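Local coordinates for protein 16S rRNA (adenine(1408)-N(1))-methyltransferase (Escherichia coli, PDB 3P2E) that methylates N1 of adenine 1408 in 16S rRNA of assembled 30S subunits, using S-adenosylmethionine, and so confers resistance to several aminoglycosides, at residues 83-86 / 90-93; 12-17 / 95-100; 113-118 / 137-142. All coordinates share one frame; numbering follows the deposited sequence.

Interaction 1: 83-86 / 90-93; sequences VIAA and LPFE. With SAH (S-adenosyl-L-homocysteine), chain C.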
loop_
_atom_site.group_PDB
_atom_site.type_symbol
_atom_site.label_atom_id
_atom_site.label_comp_id
_atom_site.label_asym_id
_atom_site.label_seq_id
_atom_site.Cartn_x
_atom_site.Cartn_y
_atom_site.Cartn_z
ATOM N N VAL A 83 4.703 3.846 8.775
ATOM C CA VAL A 83 4.234 5.200 9.017
ATOM C C VAL A 83 2.805 5.166 9.546
ATOM O O VAL A 83 1.938 4.508 8.973
ATOM C CB VAL A 83 4.268 6.006 7.701
ATOM C CG1 VAL A 83 3.605 7.357 7.885
ATOM C CG2 VAL A 83 5.711 6.161 7.238
ATOM N N ILE A 84 2.564 5.881 10.639
ATOM C CA ILE A 84 1.236 5.925 11.230
ATOM C C ILE A 84 0.535 7.175 10.738
ATOM O O ILE A 84 0.801 8.283 11.209
ATOM C CB ILE A 84 1.306 5.939 12.769
ATOM C CG1 ILE A 84 2.134 4.743 13.260
ATOM C CG2 ILE A 84 -0.097 5.878 13.351
ATOM C CD1 ILE A 84 1.673 3.389 12.723
ATOM N N ALA A 85 -0.348 6.984 9.765
ATOM C CA ALA A 85 -1.100 8.075 9.170
ATOM C C ALA A 85 -2.292 7.496 8.423
ATOM O O ALA A 85 -2.373 6.284 8.220
ATOM C CB ALA A 85 -0.212 8.856 8.202
ATOM N N ALA A 86 -3.210 8.369 8.021
ATOM C CA ALA A 86 -4.399 7.961 7.279
ATOM C C ALA A 86 -4.407 8.647 5.918
ATOM O O ALA A 86 -3.741 9.662 5.723
ATOM C CB ALA A 86 -5.653 8.332 8.058
ATOM N N LEU A 90 -2.113 12.516 4.980
ATOM C CA LEU A 90 -0.808 11.947 4.676
ATOM C C LEU A 90 0.315 12.916 5.034
ATOM O O LEU A 90 0.157 14.127 4.913
ATOM C CB LEU A 90 -0.742 11.587 3.192
ATOM C CG LEU A 90 -1.746 10.514 2.759
ATOM C CD1 LEU A 90 -1.821 10.446 1.249
ATOM C CD2 LEU A 90 -1.333 9.172 3.337
ATOM N N PRO A 91 1.465 12.386 5.487
ATOM C CA PRO A 91 2.640 13.180 5.874
ATOM C C PRO A 91 3.250 13.907 4.677
ATOM O O PRO A 91 3.445 13.312 3.617
ATOM C CB PRO A 91 3.601 12.131 6.438
ATOM C CG PRO A 91 2.708 11.003 6.848
ATOM C CD PRO A 91 1.693 10.956 5.752
ATOM N N PHE A 92 3.569 15.185 4.859
ATOM C CA PHE A 92 4.149 15.979 3.784
ATOM C C PHE A 92 5.515 15.440 3.357
ATOM O O PHE A 92 5.960 15.683 2.237
ATOM C CB PHE A 92 4.277 17.447 4.219
ATOM C CG PHE A 92 5.457 17.726 5.110
ATOM C CD1 PHE A 92 6.676 18.131 4.567
ATOM C CD2 PHE A 92 5.352 17.586 6.488
ATOM C CE1 PHE A 92 7.770 18.393 5.389
ATOM C CE2 PHE A 92 6.441 17.845 7.320
ATOM C CZ PHE A 92 7.651 18.250 6.768
ATOM N N GLU A 93 6.173 14.707 4.249
ATOM C CA GLU A 93 7.492 14.160 3.944
ATOM C C GLU A 93 7.441 13.088 2.858
ATOM O O GLU A 93 8.458 12.775 2.245
ATOM C CB GLU A 93 8.144 13.590 5.211
ATOM C CG GLU A 93 8.403 14.629 6.306
ATOM C CD GLU A 93 7.323 14.656 7.382
ATOM O OE1 GLU A 93 6.144 14.419 7.051
ATOM O OE2 GLU A 93 7.653 14.931 8.559
HETATM N N SAH C . -3.545 -4.144 3.034
HETATM C CA SAH C . -3.990 -4.877 4.098
HETATM C CB SAH C . -5.419 -4.466 4.461
HETATM C CG SAH C . -5.936 -4.812 5.826
HETATM S SD SAH C . -7.582 -4.323 6.222
HETATM C C SAH C . -3.794 -6.423 3.782
HETATM O O SAH C . -3.651 -6.942 4.808
HETATM O OXT SAH C . -3.812 -6.898 2.737
HETATM C "C5'" SAH C . -7.893 -2.611 5.770
HETATM C "C4'" SAH C . -6.737 -1.709 6.406
HETATM O "O4'" SAH C . -7.022 -0.422 5.843
HETATM C "C3'" SAH C . -6.772 -1.578 7.915
HETATM O "O3'" SAH C . -5.487 -1.966 8.499
HETATM C "C2'" SAH C . -7.189 -0.083 8.167
HETATM O "O2'" SAH C . -6.653 0.527 9.321
HETATM C "C1'" SAH C . -6.741 0.596 6.855
HETATM N N9 SAH C . -7.510 1.860 6.521
HETATM C C8 SAH C . -8.902 2.029 6.535
HETATM N N7 SAH C . -9.269 3.265 6.252
HETATM C C5 SAH C . -8.006 3.913 6.044
HETATM C C6 SAH C . -7.801 5.294 5.704
HETATM N N6 SAH C . -8.829 6.160 5.541
HETATM N N1 SAH C . -6.470 5.650 5.563
HETATM C C2 SAH C . -5.414 4.747 5.734
HETATM N N3 SAH C . -5.625 3.411 6.063
HETATM C C4 SAH C . -6.953 3.089 6.198
#
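The ring of P91 lies over the methyl of A85 and runs on to the side chain of V83, so one proline covers the last residue of strand 80-83 and the second residue after it. A85 CB comes nearest at P91 CD, 3.7 Å away, with P91 CG only slightly farther off. From there P91 CG passes V83 CG1 at 3.9 Å, the two side chains lying alongside and running opposite ways. V83 offers this methyl because its chi1 of 172° sets CG1 trans to the backbone N. V83 also packs on I52 and I54, and A85 on I54, which ties this corner to strand 49-54. That strand lies next to 80-83 at one border of the Rossmann-like methyltransferase sheet, whose order is 3-2-1-4-5-7-6. As in other class I methyltransferases, the loop after the third strand reaches the adenine of the cofactor. Here A86 does so: its CA sits 3.5 Å from N1 of S-adenosylhomocysteine and its CB 3.8 Å from the same nitrogen, while the next residue, A87, hydrogen-bonds the ligand through its backbone N. On the proline side, the carbonyl of A86 meets L90. L90 CD2 rests 3.4 Å from A86 O; L90 N is equally close to that oxygen, but the angle is too poor for a hydrogen bond, and no other hydrogen bond joins the two segments. L90 also packs on L128, while the carbonyl oxygens of L90 and P91 each receive a weak hydrogen bond from K95 NZ.

Interaction 2: 12-17 / 95-100; sequences LSKDEL and KNIADS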
loop_
_atom_site.group_PDB
_atom_site.type_symbol
_atom_site.label_atom_id
_atom_site.label_comp_id
_atom_site.label_asym_id
_atom_site.label_seq_id
_atom_site.Cartn_x
_atom_site.Cartn_y
_atom_site.Cartn_z
ATOM N N LEU A 12 10.273 10.872 12.560
ATOM C CA LEU A 12 11.293 10.741 11.525
ATOM C C LEU A 12 11.177 11.992 10.665
ATOM O O LEU A 12 10.120 12.271 10.097
ATOM C CB LEU A 12 11.049 9.499 10.660
ATOM C CG LEU A 12 12.156 9.215 9.636
ATOM C CD1 LEU A 12 13.394 8.718 10.367
ATOM C CD2 LEU A 12 11.691 8.177 8.626
ATOM N N SER A 13 12.260 12.755 10.578
ATOM C CA SER A 13 12.255 13.986 9.800
ATOM C C SER A 13 12.439 13.719 8.313
ATOM O O SER A 13 12.820 12.618 7.910
ATOM C CB SER A 13 13.375 14.909 10.276
ATOM O OG SER A 13 14.637 14.367 9.923
ATOM N N LYS A 14 12.173 14.738 7.502
ATOM C CA LYS A 14 12.328 14.619 6.061
ATOM C C LYS A 14 13.781 14.315 5.712
ATOM O O LYS A 14 14.058 13.478 4.854
ATOM C CB LYS A 14 11.884 15.911 5.368
ATOM C CG LYS A 14 12.080 15.911 3.861
ATOM C CD LYS A 14 11.386 14.723 3.208
ATOM C CE LYS A 14 11.561 14.742 1.695
ATOM N NZ LYS A 14 10.917 13.560 1.051
ATOM N N ASP A 15 14.713 14.988 6.381
ATOM C CA ASP A 15 16.129 14.762 6.118
ATOM C C ASP A 15 16.564 13.349 6.493
ATOM O O ASP A 15 17.391 12.747 5.811
ATOM C CB ASP A 15 16.989 15.783 6.870
ATOM C CG ASP A 15 16.836 17.191 6.326
ATOM O OD1 ASP A 15 16.826 17.351 5.088
ATOM O OD2 ASP A 15 16.737 18.139 7.132
ATOM N N GLU A 16 16.009 12.818 7.577
ATOM C CA GLU A 16 16.362 11.471 8.004
ATOM C C GLU A 16 15.842 10.458 6.992
ATOM O O GLU A 16 16.521 9.485 6.665
ATOM C CB GLU A 16 15.774 11.177 9.385
ATOM C CG GLU A 16 16.348 12.049 10.488
ATOM C CD GLU A 16 15.835 11.666 11.857
ATOM O OE1 GLU A 16 14.612 11.768 12.086
ATOM O OE2 GLU A 16 16.657 11.258 12.705
ATOM N N LEU A 17 14.634 10.697 6.494
ATOM C CA LEU A 17 14.022 9.810 5.513
ATOM C C LEU A 17 14.849 9.798 4.231
ATOM O O LEU A 17 15.118 8.743 3.661
ATOM C CB LEU A 17 12.598 10.275 5.205
ATOM C CG LEU A 17 11.817 9.459 4.173
ATOM C CD1 LEU A 17 11.669 8.018 4.646
ATOM C CD2 LEU A 17 10.452 10.101 3.966
ATOM N N LYS A 95 5.581 13.328 0.076
ATOM C CA LYS A 95 5.206 13.895 -1.212
ATOM C C LYS A 95 6.261 13.659 -2.290
ATOM O O LYS A 95 7.458 13.836 -2.050
ATOM C CB LYS A 95 4.950 15.399 -1.064
ATOM C CG LYS A 95 3.557 15.745 -0.562
ATOM C CD LYS A 95 3.172 14.909 0.640
ATOM C CE LYS A 95 1.731 15.156 1.041
ATOM N NZ LYS A 95 1.275 14.169 2.053
ATOM N N ASN A 96 5.801 13.233 -3.467
ATOM C CA ASN A 96 6.668 13.009 -4.626
ATOM C C ASN A 96 7.868 12.117 -4.318
ATOM O O ASN A 96 8.990 12.406 -4.737
ATOM C CB ASN A 96 7.147 14.370 -5.148
ATOM C CG ASN A 96 7.850 14.276 -6.486
ATOM O OD1 ASN A 96 7.297 13.760 -7.454
ATOM N ND2 ASN A 96 9.074 14.790 -6.547
ATOM N N ILE A 97 7.631 11.011 -3.621
ATOM C CA ILE A 97 8.725 10.121 -3.233
ATOM C C ILE A 97 8.661 8.683 -3.758
ATOM O O ILE A 97 9.688 8.007 -3.853
ATOM C CB ILE A 97 8.805 10.044 -1.686
ATOM C CG1 ILE A 97 10.137 9.447 -1.237
ATOM C CG2 ILE A 97 7.671 9.175 -1.154
ATOM C CD1 ILE A 97 10.277 9.362 0.277
ATOM N N ALA A 98 7.469 8.213 -4.106
ATOM C CA ALA A 98 7.315 6.823 -4.531
ATOM C C ALA A 98 7.356 6.460 -6.011
ATOM O O ALA A 98 6.790 7.143 -6.860
ATOM C CB ALA A 98 6.043 6.256 -3.915
ATOM N N ASP A 99 8.034 5.351 -6.302
ATOM C CA ASP A 99 8.125 4.830 -7.660
ATOM C C ASP A 99 6.877 3.987 -7.918
ATOM O O ASP A 99 6.497 3.750 -9.067
ATOM C CB ASP A 99 9.369 3.946 -7.810
ATOM C CG ASP A 99 10.645 4.741 -7.785
ATOM O OD1 ASP A 99 11.031 5.274 -8.851
ATOM O OD2 ASP A 99 11.259 4.847 -6.704
ATOM N N SER A 100 6.246 3.532 -6.838
ATOM C CA SER A 100 5.047 2.709 -6.941
ATOM C C SER A 100 4.192 2.823 -5.686
ATOM O O SER A 100 4.713 3.005 -4.586
ATOM C CB SER A 100 5.426 1.245 -7.178
ATOM O OG SER A 100 6.346 0.786 -6.202
HETATM O O HOH W 1 8.840 15.338 -0.376
#
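Helix-to-sheet packing begins here at the N-terminal turn of helix 14-21, where L17 and K14 come up to I97, just ahead of strand 98-104. L17 and I97 meet tip to tip, with L17 CD2 3.8 Å from I97 CD1. Extension makes the reach possible: I97 has CG1 anti to the backbone N (chi1 -165°) and CD1 continuing straight out, so its last methyl projects well clear of its own backbone. The turn that carries L17 is started by a capping box of S13 and E16. E16 N donates to S13 OG at 3.1 Å, and in return S13 N donates to E16 OE1 at 3.0 Å along a nearly straight line (173°), using the anti lone pair of that oxygen. The two bonds tie up backbone N-H groups near the helix start, where there is no preceding turn to take them. The polar part of the contact runs through K14. Its aliphatic chain leads the amine past the same methyl, with K14 NZ 4.3 Å from I97 CD1, to a water that it bonds at 3.1 Å. That water in turn donates to K95 O at 2.6 Å, a bridge between segments that have no direct hydrogen bond. K14 NZ has a second partner in E93 O, so two oxygens hold the ammonium group. L17 also packs on L94 and I97 on I29, which puts the contact where helix 14-21, the loop leading out of 90-93, strand 26-31 and the start of its parallel neighbour 98-104 come together.

Interaction 3: 113-118 / 137-142; sequences YVIKPN and FVTTYS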
loop_
_atom_site.group_PDB
_atom_site.type_symbol
_atom_site.label_atom_id
_atom_site.label_comp_id
_atom_site.label_asym_id
_atom_site.label_seq_id
_atom_site.Cartn_x
_atom_site.Cartn_y
_atom_site.Cartn_z
ATOM N N TYR A 113 -12.982 5.093 -0.642
ATOM C CA TYR A 113 -12.236 6.114 -1.381
ATOM C C TYR A 113 -11.768 5.571 -2.727
ATOM O O TYR A 113 -11.672 6.310 -3.707
ATOM C CB TYR A 113 -11.015 6.594 -0.592
ATOM C CG TYR A 113 -11.351 7.281 0.714
ATOM C CD1 TYR A 113 -12.560 7.961 0.878
ATOM C CD2 TYR A 113 -10.452 7.271 1.778
ATOM C CE1 TYR A 113 -12.864 8.611 2.072
ATOM C CE2 TYR A 113 -10.746 7.923 2.973
ATOM C CZ TYR A 113 -11.954 8.588 3.113
ATOM O OH TYR A 113 -12.254 9.227 4.296
ATOM N N VAL A 114 -11.470 4.279 -2.771
ATOM C CA VAL A 114 -11.010 3.670 -4.010
ATOM C C VAL A 114 -12.162 3.335 -4.953
ATOM O O VAL A 114 -12.083 3.600 -6.151
ATOM C CB VAL A 114 -10.200 2.369 -3.733
ATOM C CG1 VAL A 114 -9.850 1.680 -5.047
ATOM C CG2 VAL A 114 -8.929 2.699 -2.968
ATOM N N ILE A 115 -13.238 2.776 -4.407
ATOM C CA ILE A 115 -14.381 2.351 -5.218
ATOM C C ILE A 115 -15.369 3.412 -5.698
ATOM O O ILE A 115 -15.903 3.299 -6.807
ATOM C CB ILE A 115 -15.194 1.255 -4.486
ATOM C CG1 ILE A 115 -14.269 0.111 -4.067
ATOM C CG2 ILE A 115 -16.296 0.722 -5.393
ATOM C CD1 ILE A 115 -13.465 -0.464 -5.188
ATOM N N LYS A 116 -15.622 4.432 -4.883
ATOM C CA LYS A 116 -16.589 5.468 -5.250
ATOM C C LYS A 116 -16.347 6.103 -6.622
ATOM O O LYS A 116 -17.219 6.060 -7.491
ATOM C CB LYS A 116 -16.649 6.550 -4.163
ATOM C CG LYS A 116 -17.809 7.522 -4.327
ATOM C CD LYS A 116 -17.981 8.403 -3.096
ATOM C CE LYS A 116 -16.811 9.359 -2.908
ATOM N NZ LYS A 116 -16.753 10.390 -3.982
ATOM N N PRO A 117 -15.179 6.727 -6.833
ATOM C CA PRO A 117 -14.053 6.912 -5.911
ATOM C C PRO A 117 -14.120 8.318 -5.326
ATOM O O PRO A 117 -14.913 9.144 -5.777
ATOM C CB PRO A 117 -12.852 6.747 -6.823
ATOM C CG PRO A 117 -13.319 7.483 -8.050
ATOM C CD PRO A 117 -14.754 7.002 -8.219
ATOM N N ASN A 118 -13.287 8.586 -4.328
ATOM C CA ASN A 118 -13.230 9.905 -3.708
ATOM C C ASN A 118 -12.070 10.595 -4.422
ATOM O O ASN A 118 -10.904 10.289 -4.161
ATOM C CB ASN A 118 -12.928 9.768 -2.213
ATOM C CG ASN A 118 -13.020 11.086 -1.470
ATOM O OD1 ASN A 118 -12.417 12.083 -1.866
ATOM N ND2 ASN A 118 -13.770 11.093 -0.376
ATOM N N PHE A 137 -4.395 -1.074 -7.335
ATOM C CA PHE A 137 -5.480 -1.114 -6.352
ATOM C C PHE A 137 -6.156 -2.473 -6.505
ATOM O O PHE A 137 -6.716 -2.772 -7.561
ATOM C CB PHE A 137 -6.539 -0.026 -6.608
ATOM C CG PHE A 137 -6.012 1.390 -6.592
ATOM C CD1 PHE A 137 -4.861 1.730 -5.884
ATOM C CD2 PHE A 137 -6.699 2.394 -7.274
ATOM C CE1 PHE A 137 -4.399 3.050 -5.855
ATOM C CE2 PHE A 137 -6.246 3.718 -7.252
ATOM C CZ PHE A 137 -5.096 4.045 -6.541
ATOM N N VAL A 138 -6.099 -3.300 -5.466
ATOM C CA VAL A 138 -6.723 -4.622 -5.516
ATOM C C VAL A 138 -7.868 -4.633 -4.510
ATOM O O VAL A 138 -7.650 -4.507 -3.302
ATOM C CB VAL A 138 -5.705 -5.730 -5.169
ATOM C CG1 VAL A 138 -6.369 -7.102 -5.247
ATOM C CG2 VAL A 138 -4.524 -5.652 -6.123
ATOM N N THR A 139 -9.091 -4.788 -5.006
ATOM C CA THR A 139 -10.257 -4.756 -4.137
ATOM C C THR A 139 -11.181 -5.963 -4.223
ATOM O O THR A 139 -11.134 -6.749 -5.170
ATOM C CB THR A 139 -11.118 -3.509 -4.434
ATOM O OG1 THR A 139 -11.527 -3.536 -5.808
ATOM C CG2 THR A 139 -10.332 -2.235 -4.181
ATOM N N THR A 140 -12.024 -6.088 -3.207
ATOM C CA THR A 140 -13.024 -7.141 -3.135
ATOM C C THR A 140 -14.070 -6.677 -2.126
ATOM O O THR A 140 -13.738 -6.017 -1.142
ATOM C CB THR A 140 -12.432 -8.487 -2.672
ATOM O OG1 THR A 140 -13.445 -9.498 -2.757
ATOM C CG2 THR A 140 -11.924 -8.399 -1.235
ATOM N N TYR A 141 -15.334 -6.996 -2.376
ATOM C CA TYR A 141 -16.387 -6.594 -1.453
ATOM C C TYR A 141 -17.178 -7.808 -0.989
ATOM O O TYR A 141 -16.919 -8.356 0.085
ATOM C CB TYR A 141 -17.323 -5.580 -2.116
ATOM C CG TYR A 141 -18.250 -4.888 -1.140
ATOM C CD1 TYR A 141 -17.742 -4.133 -0.084
ATOM C CD2 TYR A 141 -19.635 -4.996 -1.265
ATOM C CE1 TYR A 141 -18.588 -3.500 0.824
ATOM C CE2 TYR A 141 -20.492 -4.367 -0.363
ATOM C CZ TYR A 141 -19.961 -3.623 0.678
ATOM O OH TYR A 141 -20.802 -3.000 1.573
ATOM N N SER A 142 -18.135 -8.237 -1.805
ATOM C CA SER A 142 -18.961 -9.390 -1.468
ATOM C C SER A 142 -18.328 -10.691 -1.952
ATOM O O SER A 142 -17.610 -10.707 -2.953
ATOM C CB SER A 142 -20.352 -9.236 -2.085
ATOM O OG SER A 142 -20.997 -8.072 -1.598
#
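V114 O is hydrogen-bonded to Y168 OH and I115 O to Y162 OH, so two successive carbonyls of the segment are each held by a tyrosine hydroxyl, while the side chains of the same two residues pack against T139 and F137 of the strand. I115 and T139 reach for each other tip to tip, I115 CD1 standing 3.7 Å from T139 OG1 and equally near T139 CG2, so the methyl covers both branches of the threonine. T139 presents that pair because OG1 lies between the backbone N and the carbonyl carbon (chi1 59°), which leaves CG2 turned toward V114. V114 CG1 then lies across two side chains of the strand, 4.0 Å from T139 CG2 and 3.9 Å from F137 CD2, meeting the phenyl ring obliquely. F137 and T139 are two apart on the strand and so face the same side of the sheet, which is the side that helix 108-115 covers. Strands 98-104 and 133-139 are parallel neighbours, and the helices between them make the beta-alpha-beta crossover of a Rossmann-like methyltransferase. V114 and F137 both also touch I103 of the first of these strands. F163 of helix 160-164 packs on I115 and on T139 as well, so that helix flanks the pair. The peptide before P117 is cis, and N118 N bonds Y113 O at 2.9 Å before N118 OD1 caps the next helix at I121 N. One residue before V114, Y113 touches S-adenosylhomocysteine, and its hydroxyl hydrogen-bonds E88.

In the fold
Interactions 1 and 2 are neighbours, their centres 10 Å apart, and segments 90-93 and 95-100 follow each other almost directly in the chain: K14 NZ bonds E93 O at 2.8 Å, and L17 CD2 lies 3.8 Å from that same oxygen. Interaction 3 stands apart, its centre 21 Å from interaction 1 and 26 Å from interaction 2, across the chain's centre from the latter. All the same, interactions 2 and 3 are built on one sheet, since strand 98-104 begins at interaction 2 and runs beside strand 133-139. S-adenosylhomocysteine lies between interactions 1 and 3, touched by A86 from one and by Y113 from the other, whereas interaction 2 is remote from the pocket.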